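Local coordinates for protein short-chain-enoyl-CoA hydratase (Clostridium acetobutylicum, PDB 5Z7R) that catalyses the reversible hydration of crotonyl-CoA and other short-chain enoyl-CoAs to (3S)-3-hydroxyacyl-CoAs, a step of butanoate metabolism, at residues N26-N29 with S30-K34; R122-S125 with S126-F130; R151-M155 with G156-Q160; A203-A206 with V207-K211. One frame throughout, in Å; residues are numbered along the deposited sequence.

Interaction 1: N26-N29 with S30-K34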
loop_
_atom_site.group_PDB
_atom_site.type_symbol
_atom_site.label_atom_id
_atom_site.label_comp_id
_atom_site.label_asym_id
_atom_site.label_seq_id
_atom_site.Cartn_x
_atom_site.Cartn_y
_atom_site.Cartn_z
ATOM N N ASN A 26 -22.570 12.952 -27.770
ATOM C CA ASN A 26 -22.395 11.724 -27.008
ATOM C C ASN A 26 -22.175 11.862 -25.488
ATOM O O ASN A 26 -21.571 10.961 -24.858
ATOM C CB ASN A 26 -21.267 10.936 -27.624
ATOM C CG ASN A 26 -21.555 10.582 -29.046
ATOM O OD1 ASN A 26 -22.570 9.955 -29.324
ATOM N ND2 ASN A 26 -20.670 10.970 -29.956
ATOM N N ALA A 27 -22.704 12.944 -24.897
ATOM C CA ALA A 27 -22.544 13.186 -23.449
ATOM C C ALA A 27 -23.171 12.099 -22.585
ATOM O O ALA A 27 -24.107 11.382 -23.004
ATOM C CB ALA A 27 -23.080 14.542 -23.033
ATOM N N LEU A 28 -22.612 11.973 -21.385
ATOM C CA LEU A 28 -23.052 10.976 -20.418
ATOM C C LEU A 28 -24.088 11.552 -19.477
ATOM O O LEU A 28 -23.898 12.623 -18.907
ATOM C CB LEU A 28 -21.882 10.497 -19.580
ATOM C CG LEU A 28 -20.714 9.940 -20.366
ATOM C CD1 LEU A 28 -19.522 9.772 -19.444
ATOM C CD2 LEU A 28 -21.111 8.626 -21.024
ATOM N N ASN A 29 -25.188 10.831 -19.336
ATOM C CA ASN A 29 -26.175 11.106 -18.303
ATOM C C ASN A 29 -26.477 9.778 -17.652
ATOM O O ASN A 29 -25.929 8.744 -18.089
ATOM C CB ASN A 29 -27.426 11.734 -18.907
ATOM C CG ASN A 29 -28.016 10.903 -20.041
ATOM O OD1 ASN A 29 -27.760 9.694 -20.168
ATOM N ND2 ASN A 29 -28.805 11.554 -20.875
ATOM N N SER A 30 -27.330 9.797 -16.622
ATOM C CA SER A 30 -27.632 8.582 -15.839
ATOM C C SER A 30 -28.142 7.417 -16.711
ATOM O O SER A 30 -27.701 6.265 -16.520
ATOM C CB SER A 30 -28.635 8.885 -14.725
ATOM O OG SER A 30 -28.412 10.171 -14.176
ATOM N N ASP A 31 -29.033 7.704 -17.675
ATOM C CA ASP A 31 -29.569 6.633 -18.533
ATOM C C ASP A 31 -28.436 6.004 -19.327
ATOM O O ASP A 31 -28.421 4.783 -19.542
ATOM C CB ASP A 31 -30.656 7.126 -19.507
ATOM C CG ASP A 31 -31.909 7.626 -18.807
ATOM O OD1 ASP A 31 -32.169 7.220 -17.657
ATOM O OD2 ASP A 31 -32.640 8.437 -19.418
ATOM N N THR A 32 -27.491 6.839 -19.769
ATOM C CA THR A 32 -26.344 6.363 -20.546
ATOM C C THR A 32 -25.431 5.478 -19.690
ATOM O O THR A 32 -25.071 4.354 -20.092
ATOM C CB THR A 32 -25.545 7.535 -21.131
ATOM O OG1 THR A 32 -26.430 8.458 -21.767
ATOM C CG2 THR A 32 -24.557 7.067 -22.150
ATOM N N LEU A 33 -25.097 5.950 -18.495
ATOM C CA LEU A 33 -24.287 5.155 -17.585
ATOM C C LEU A 33 -24.957 3.830 -17.281
ATOM O O LEU A 33 -24.316 2.756 -17.274
ATOM C CB LEU A 33 -24.045 5.912 -16.306
ATOM C CG LEU A 33 -23.221 7.200 -16.376
ATOM C CD1 LEU A 33 -23.297 7.957 -15.063
ATOM C CD2 LEU A 33 -21.761 6.922 -16.717
ATOM N N LYS A 34 -26.265 3.901 -17.046
ATOM C CA LYS A 34 -27.055 2.707 -16.759
ATOM C C LYS A 34 -26.996 1.706 -17.914
ATOM O O LYS A 34 -26.708 0.527 -17.716
ATOM C CB LYS A 34 -28.499 3.109 -16.445
ATOM C CG LYS A 34 -28.694 3.697 -15.043
ATOM C CD LYS A 34 -29.657 2.876 -14.191
ATOM C CE LYS A 34 -31.105 3.051 -14.661
ATOM N NZ LYS A 34 -32.006 1.952 -14.199
#
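Asn29 caps the N-terminus of helix 30-45, and its side chain meets Thr32 three residues on. The capping bond runs from Thr32 N to Asn29 OD1, 2.9 Å long. It comes in nearly along the C=O axis of the side-chain amide, with a C=O...N angle of 165°, and the N-H...O angle is 150°. The Thr32 hydroxyl, OG1, donates to the same OD1. This second bond is modelled very short, 2.4 Å between Thr32 OG1 and Asn29 OD1, so its exact length is doubtful. The capping bond fixes the Asn29 amide; the hydroxyl, if its place is right, adds a second donor to the same oxygen. CG of Asn29 lies between the backbone N and the carbonyl carbon, chi1 54°, which brings OD1 over the first turn.

The backbone adds the first regular helical bond. Leu33 N donates to Asn29 O at 2.9 Å. Leu33 CG lies 3.6 Å from the same oxygen, Asn29 O.

Apolar contact is slight. Leu28 CD2 touches Thr32 CG2 at 3.9 Å, the two side chains crossing at about a right angle.

The segment 26-29 is the loop that leads from strand 14-19 into helix 30-45. Leu28 and Leu33 both pack on Phe90 of helix 76-95, and Leu28 lies about 7 Å, side chain to side chain, from Glu114, probably an active-site residue. On the helix side, the Ser30 hydroxyl is hydrogen-bonded to Glu70 of helix 68-71.

Interaction 2: R122-S125 with S126-F130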
loop_
_atom_site.group_PDB
_atom_site.type_symbol
_atom_site.label_atom_id
_atom_site.label_comp_id
_atom_site.label_asym_id
_atom_site.label_seq_id
_atom_site.Cartn_x
_atom_site.Cartn_y
_atom_site.Cartn_z
ATOM N N ARG A 122 -5.845 3.371 -25.249
ATOM C CA ARG A 122 -6.447 4.518 -25.895
ATOM C C ARG A 122 -5.695 4.793 -27.194
ATOM O O ARG A 122 -4.449 4.699 -27.280
ATOM C CB ARG A 122 -6.349 5.765 -25.025
ATOM C CG ARG A 122 -7.353 5.813 -23.883
ATOM C CD ARG A 122 -6.880 6.577 -22.632
ATOM N NE ARG A 122 -5.693 5.999 -22.014
ATOM C CZ ARG A 122 -5.631 4.802 -21.462
ATOM N NH1 ARG A 122 -6.699 4.002 -21.425
ATOM N NH2 ARG A 122 -4.488 4.386 -20.941
ATOM N N ILE A 123 -6.482 5.179 -28.187
ATOM C CA ILE A 123 -6.020 5.492 -29.509
ATOM C C ILE A 123 -6.928 6.624 -29.948
ATOM O O ILE A 123 -8.077 6.692 -29.536
ATOM C CB ILE A 123 -6.081 4.188 -30.332
ATOM C CG1 ILE A 123 -4.675 3.780 -30.735
ATOM C CG2 ILE A 123 -7.058 4.199 -31.496
ATOM C CD1 ILE A 123 -4.327 2.395 -30.240
ATOM N N ALA A 124 -6.406 7.566 -30.698
ATOM C CA ALA A 124 -7.173 8.763 -30.986
ATOM C C ALA A 124 -7.039 9.132 -32.442
ATOM O O ALA A 124 -6.087 8.682 -33.099
ATOM C CB ALA A 124 -6.701 9.906 -30.130
ATOM N N SER A 125 -7.981 9.956 -32.924
ATOM C CA SER A 125 -7.892 10.564 -34.257
ATOM C C SER A 125 -7.407 12.001 -34.136
ATOM O O SER A 125 -7.651 12.675 -33.135
ATOM C CB SER A 125 -9.207 10.457 -35.067
ATOM O OG SER A 125 -10.303 11.094 -34.436
ATOM N N SER A 126 -6.693 12.467 -35.158
ATOM C CA SER A 126 -5.900 13.695 -35.017
ATOM C C SER A 126 -6.751 14.892 -34.612
ATOM O O SER A 126 -6.228 15.889 -34.142
ATOM C CB SER A 126 -5.077 13.984 -36.298
ATOM O OG SER A 126 -5.917 14.258 -37.417
ATOM N N ASN A 127 -8.059 14.785 -34.819
ATOM C CA ASN A 127 -9.030 15.792 -34.369
ATOM C C ASN A 127 -9.384 15.731 -32.881
ATOM O O ASN A 127 -9.866 16.713 -32.342
ATOM C CB ASN A 127 -10.318 15.729 -35.208
ATOM C CG ASN A 127 -11.141 14.468 -34.964
ATOM O OD1 ASN A 127 -12.346 14.550 -34.689
ATOM N ND2 ASN A 127 -10.514 13.301 -35.071
ATOM N N ALA A 128 -9.129 14.605 -32.214
ATOM C CA ALA A 128 -9.537 14.472 -30.807
ATOM C C ALA A 128 -8.961 15.573 -29.939
ATOM O O ALA A 128 -7.940 16.158 -30.259
ATOM C CB ALA A 128 -9.196 13.098 -30.252
ATOM N N ARG A 129 -9.691 15.893 -28.873
ATOM C CA ARG A 129 -9.215 16.755 -27.784
ATOM C C ARG A 129 -9.482 16.100 -26.426
ATOM O O ARG A 129 -10.457 15.375 -26.264
ATOM C CB ARG A 129 -9.915 18.104 -27.823
ATOM C CG ARG A 129 -9.764 18.824 -29.140
ATOM C CD ARG A 129 -10.051 20.294 -28.948
ATOM N NE ARG A 129 -9.401 21.108 -29.972
ATOM C CZ ARG A 129 -8.746 22.241 -29.726
ATOM N NH1 ARG A 129 -8.211 22.911 -30.733
ATOM N NH2 ARG A 129 -8.611 22.703 -28.479
ATOM N N PHE A 130 -8.619 16.359 -25.451
ATOM C CA PHE A 130 -8.768 15.771 -24.113
ATOM C C PHE A 130 -8.745 16.876 -23.103
ATOM O O PHE A 130 -8.127 17.902 -23.324
ATOM C CB PHE A 130 -7.664 14.758 -23.782
ATOM C CG PHE A 130 -7.668 13.561 -24.658
ATOM C CD1 PHE A 130 -7.150 13.624 -25.938
ATOM C CD2 PHE A 130 -8.204 12.374 -24.225
ATOM C CE1 PHE A 130 -7.157 12.507 -26.752
ATOM C CE2 PHE A 130 -8.216 11.261 -25.041
ATOM C CZ PHE A 130 -7.693 11.319 -26.292
#
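Ala124 turns its methyl toward Ala128 and Phe130 across a tight reversal of the chain, and both turn their side chains toward it. The methyl groups of the two alanines face each other, Ala124 CB to Ala128 CB, at 4.1 Å. Phe130 reaches the same methyl from another direction. Its ring presents an edge, and Ala124 CB sits near the ring plane, 4.2 Å from CZ of Phe130. The benzyl group is carried with CG anti to the carbonyl carbon, chi1 -64°. From there the ring stretches back toward the strand 122-125, with CZ leading. This is edge contact with a methyl and not stacking on a ring face.

The turn itself is held by one backbone bond. Ala128 N donates to Ser125 O at 2.6 Å, with an N-H...O angle of 167°. Ala128 CB passes 3.3 Å from the same oxygen, Ser125 O. On the outside of the turn, the Ser126 hydroxyl is hydrogen-bonded to Glu184.

The alanines and Phe130 form part of a buried apolar layer between the two sheets. Val104 of strand 100-104 packs on both Ala128 and Phe130, and Ile168 of strand 168-169 also touches the Phe130 ring. Residues Ser125 to Ala128 make a type I beta turn. It carries the chain from strand 121-125 of the six-stranded sheet to strand 129-131 of the four-stranded one, a passage between two sheets that belongs to the crotonase fold.

Interaction 3: R151-M155 with G156-Q160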
loop_
_atom_site.group_PDB
_atom_site.type_symbol
_atom_site.label_atom_id
_atom_site.label_comp_id
_atom_site.label_asym_id
_atom_site.label_seq_id
_atom_site.Cartn_x
_atom_site.Cartn_y
_atom_site.Cartn_z
ATOM N N ARG A 151 -2.148 8.813 -12.845
ATOM C CA ARG A 151 -1.593 7.471 -13.048
ATOM C C ARG A 151 -1.149 7.242 -14.473
ATOM O O ARG A 151 -0.227 6.488 -14.693
ATOM C CB ARG A 151 -2.584 6.357 -12.675
ATOM C CG ARG A 151 -2.671 6.065 -11.191
ATOM C CD ARG A 151 -3.898 5.230 -10.830
ATOM N NE ARG A 151 -3.847 4.810 -9.416
ATOM C CZ ARG A 151 -4.174 5.560 -8.357
ATOM N NH1 ARG A 151 -4.120 5.016 -7.167
ATOM N NH2 ARG A 151 -4.623 6.820 -8.478
ATOM N N LEU A 152 -1.828 7.861 -15.439
ATOM C CA LEU A 152 -1.526 7.615 -16.843
ATOM C C LEU A 152 -0.484 8.616 -17.372
ATOM O O LEU A 152 0.392 8.239 -18.139
ATOM C CB LEU A 152 -2.824 7.629 -17.686
ATOM C CG LEU A 152 -3.547 6.354 -18.182
ATOM C CD1 LEU A 152 -3.128 4.989 -17.602
ATOM C CD2 LEU A 152 -5.056 6.569 -18.033
ATOM N N VAL A 153 -0.559 9.879 -16.989
ATOM C CA VAL A 153 0.327 10.869 -17.606
ATOM C C VAL A 153 1.312 11.503 -16.615
ATOM O O VAL A 153 2.033 12.448 -16.957
ATOM C CB VAL A 153 -0.495 11.985 -18.300
ATOM C CG1 VAL A 153 -1.572 11.403 -19.230
ATOM C CG2 VAL A 153 -1.097 12.962 -17.287
ATOM N N GLY A 154 1.316 11.033 -15.375
ATOM C CA GLY A 154 2.204 11.588 -14.354
ATOM C C GLY A 154 1.543 12.736 -13.644
ATOM O O GLY A 154 0.606 13.338 -14.140
ATOM N N MET A 155 2.031 13.056 -12.460
ATOM C CA MET A 155 1.464 14.128 -11.682
ATOM C C MET A 155 1.600 15.529 -12.268
ATOM O O MET A 155 0.657 16.320 -12.218
ATOM C CB MET A 155 2.033 14.088 -10.287
ATOM C CG MET A 155 1.500 12.902 -9.530
ATOM S SD MET A 155 0.711 13.439 -8.013
ATOM C CE MET A 155 2.024 14.391 -7.224
ATOM N N GLY A 156 2.758 15.849 -12.814
ATOM C CA GLY A 156 2.947 17.179 -13.380
ATOM C C GLY A 156 1.841 17.557 -14.326
ATOM O O GLY A 156 1.278 18.635 -14.219
ATOM N N MET A 157 1.507 16.662 -15.242
ATOM C CA MET A 157 0.581 16.996 -16.321
ATOM C C MET A 157 -0.881 16.894 -15.890
ATOM O O MET A 157 -1.699 17.739 -16.271
ATOM C CB MET A 157 0.794 16.114 -17.563
ATOM C CG MET A 157 1.826 16.609 -18.561
ATOM S SD MET A 157 1.679 18.301 -19.202
ATOM C CE MET A 157 -0.059 18.517 -19.395
ATOM N N ALA A 158 -1.217 15.855 -15.123
ATOM C CA ALA A 158 -2.565 15.685 -14.604
ATOM C C ALA A 158 -2.942 16.911 -13.781
ATOM O O ALA A 158 -4.038 17.474 -13.967
ATOM C CB ALA A 158 -2.656 14.425 -13.775
ATOM N N LYS A 159 -2.038 17.361 -12.911
ATOM C CA LYS A 159 -2.331 18.512 -12.101
ATOM C C LYS A 159 -2.544 19.779 -12.912
ATOM O O LYS A 159 -3.408 20.604 -12.598
ATOM C CB LYS A 159 -1.244 18.721 -11.037
ATOM C CG LYS A 159 -1.333 17.719 -9.894
ATOM C CD LYS A 159 -0.190 17.891 -8.904
ATOM C CE LYS A 159 -0.496 17.170 -7.609
ATOM N NZ LYS A 159 0.336 17.671 -6.489
ATOM N N GLN A 160 -1.746 19.950 -13.957
ATOM C CA GLN A 160 -1.914 21.123 -14.814
ATOM C C GLN A 160 -3.249 21.082 -15.550
ATOM O O GLN A 160 -3.944 22.078 -15.648
ATOM C CB GLN A 160 -0.773 21.250 -15.819
ATOM C CG GLN A 160 -0.743 22.619 -16.485
ATOM C CD GLN A 160 0.297 22.722 -17.566
ATOM O OE1 GLN A 160 1.479 22.779 -17.279
ATOM N NE2 GLN A 160 -0.138 22.728 -18.819
#
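This is a local contact at a helix-to-helix junction, where Val153 and Met155 meet residues of the next helical turn. Helix 145-153 ends here and helix 155-164 starts almost at once, with Gly154 between them at the N-cap position. With phi 89°, a beta carbon here would crowd the carbonyl oxygen of Val153, which suits glycine. The Gly154 carbonyl starts the new helix: Ala158 N donates to Gly154 O in a long bond, 3.3 Å. Lys159 N then donates to Met155 O at 3.0 Å.

Val153 spans the junction from the old helix. With CG1 anti to the carbonyl carbon, chi1 -50°, its CG2 falls between the backbone N and that carbon and reaches Met157 CB at 3.7 Å and Ala158 CB at 4.1 Å.

On another side, Met155 and Lys159 lie side by side and point the same way. The Met155 chain is bent at chi2 and chi3, while Lys159 is extended beyond CG. The Met155 methyl, CE, touches Lys159 CE at 3.8 Å. The ammonium group beyond is paired with Asp120 of the third subunit in a salt bridge.

Val153 and Met157 both pack on Ile176, just after helix 170-175. Ala158 leans back on Leu149 and Ser150 of helix 145-153. Other partners lie across the subunit interface, where Met155 packs on Ile214 of the third subunit, in its helix 204-217.

Interaction 4: A203-A206 with V207-K211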
loop_
_atom_site.group_PDB
_atom_site.type_symbol
_atom_site.label_atom_id
_atom_site.label_comp_id
_atom_site.label_asym_id
_atom_site.label_seq_id
_atom_site.Cartn_x
_atom_site.Cartn_y
_atom_site.Cartn_z
ATOM N N ALA A 203 -3.882 -16.279 -27.351
ATOM C CA ALA A 203 -4.567 -17.190 -26.489
ATOM C C ALA A 203 -5.426 -16.393 -25.502
ATOM O O ALA A 203 -4.944 -15.421 -24.919
ATOM C CB ALA A 203 -3.585 -18.081 -25.783
ATOM N N PRO A 204 -6.722 -16.767 -25.370
ATOM C CA PRO A 204 -7.727 -15.993 -24.622
ATOM C C PRO A 204 -7.568 -16.030 -23.092
ATOM O O PRO A 204 -7.811 -15.045 -22.428
ATOM C CB PRO A 204 -9.056 -16.654 -25.031
ATOM C CG PRO A 204 -8.688 -18.047 -25.438
ATOM C CD PRO A 204 -7.312 -17.963 -26.017
ATOM N N VAL A 205 -7.173 -17.168 -22.562
ATOM C CA VAL A 205 -6.958 -17.302 -21.158
ATOM C C VAL A 205 -5.730 -16.503 -20.744
ATOM O O VAL A 205 -5.715 -15.845 -19.680
ATOM C CB VAL A 205 -6.817 -18.786 -20.803
ATOM C CG1 VAL A 205 -6.269 -18.984 -19.389
ATOM C CG2 VAL A 205 -8.175 -19.460 -20.972
ATOM N N ALA A 206 -4.717 -16.521 -21.604
ATOM C CA ALA A 206 -3.480 -15.771 -21.379
ATOM C C ALA A 206 -3.670 -14.269 -21.374
ATOM O O ALA A 206 -3.089 -13.594 -20.540
ATOM C CB ALA A 206 -2.427 -16.158 -22.407
ATOM N N VAL A 207 -4.464 -13.740 -22.297
ATOM C CA VAL A 207 -4.774 -12.314 -22.343
ATOM C C VAL A 207 -5.612 -11.916 -21.146
ATOM O O VAL A 207 -5.419 -10.832 -20.587
ATOM C CB VAL A 207 -5.583 -11.949 -23.598
ATOM C CG1 VAL A 207 -6.052 -10.513 -23.574
ATOM C CG2 VAL A 207 -4.764 -12.181 -24.855
ATOM N N LYS A 208 -6.555 -12.786 -20.776
ATOM C CA LYS A 208 -7.436 -12.549 -19.622
ATOM C C LYS A 208 -6.639 -12.415 -18.316
ATOM O O LYS A 208 -6.773 -11.413 -17.595
ATOM C CB LYS A 208 -8.443 -13.709 -19.492
ATOM C CG LYS A 208 -9.464 -13.592 -18.363
ATOM C CD LYS A 208 -10.697 -14.458 -18.634
ATOM C CE LYS A 208 -11.630 -13.811 -19.672
ATOM N NZ LYS A 208 -12.998 -14.423 -19.760
ATOM N N LEU A 209 -5.812 -13.436 -18.067
ATOM C CA LEU A 209 -4.972 -13.512 -16.901
ATOM C C LEU A 209 -3.916 -12.407 -16.880
ATOM O O LEU A 209 -3.648 -11.839 -15.811
ATOM C CB LEU A 209 -4.329 -14.902 -16.764
ATOM C CG LEU A 209 -5.259 -16.107 -16.530
ATOM C CD1 LEU A 209 -4.489 -17.430 -16.563
ATOM C CD2 LEU A 209 -6.002 -16.001 -15.224
ATOM N N SER A 210 -3.376 -12.052 -18.048
ATOM C CA SER A 210 -2.526 -10.871 -18.159
ATOM C C SER A 210 -3.236 -9.590 -17.766
ATOM O O SER A 210 -2.648 -8.736 -17.094
ATOM C CB SER A 210 -1.937 -10.696 -19.579
ATOM O OG SER A 210 -1.122 -11.789 -19.947
ATOM N N LYS A 211 -4.468 -9.397 -18.217
ATOM C CA LYS A 211 -5.165 -8.165 -17.866
ATOM C C LYS A 211 -5.292 -8.065 -16.340
ATOM O O LYS A 211 -5.070 -7.032 -15.768
ATOM C CB LYS A 211 -6.566 -8.088 -18.470
ATOM C CG LYS A 211 -7.192 -6.737 -18.183
ATOM C CD LYS A 211 -8.497 -6.517 -18.898
ATOM C CE LYS A 211 -9.138 -5.267 -18.326
ATOM N NZ LYS A 211 -10.104 -4.651 -19.228
#
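Leu209 reaches back one helical turn to Val205. Its CB starts 3.4 Å from Val205 O. CG then comes to 3.2 Å from Val205 O, because it stands anti to the carbonyl carbon of Leu209 and beside the backbone N, chi1 -64°. At the tip, CD1 touches CG1 of Val205 at 3.7 Å. The two side chains lie side by side and point the same way, so this is apolar contact along one flank of the helix. Val205 CG1 is anti to its own backbone N, which turns it toward Leu209.

Beneath the pair, Leu209 N donates to Val205 O at 2.9 Å, one of the regular helical bonds of this turn. One oxygen carries an extra load. Ala206 O accepts both Ser210 N, at 2.9 Å, and the hydroxyl Ser210 OG, at 2.7 Å. The two donors reach it from opposite faces of the carbonyl plane. The Ser210 hydroxyl is therefore turned back on the helix backbone.

Leu209 also packs on Glu235 and Cys236 of helix 222-236, while Ala206 and Val207 meet Val135 of the second subunit. The i to i+4 backbone bonds accepted by Ala203 to Ala206 form the first turns of an alpha helix, with Ala203 as N-cap and Pro204 as the first helical residue. Helix 204-217 belongs to the C-terminal helical part that follows the crotonase core and takes part in subunit association.

All four interactions are local, and interactions 1, 3 and 4 lie at helix starts. The N-cap residue is asparagine, bonding through its side chain, in interaction 1, glycine in interaction 3 and alanine before proline in interaction 4. Interaction 2 is instead a turn between two sheets, and its side-chain contacts are apolar. Interactions 1, 2 and 4 are mostly buried; interaction 3 is only partly so. Interactions 2 and 3 touch through Arg122 and Leu152, while interaction 4 lies across the chain's centre from interactions 1 and 2. Other subunits meet interactions 2, 3 and 4 but do not touch interaction 1.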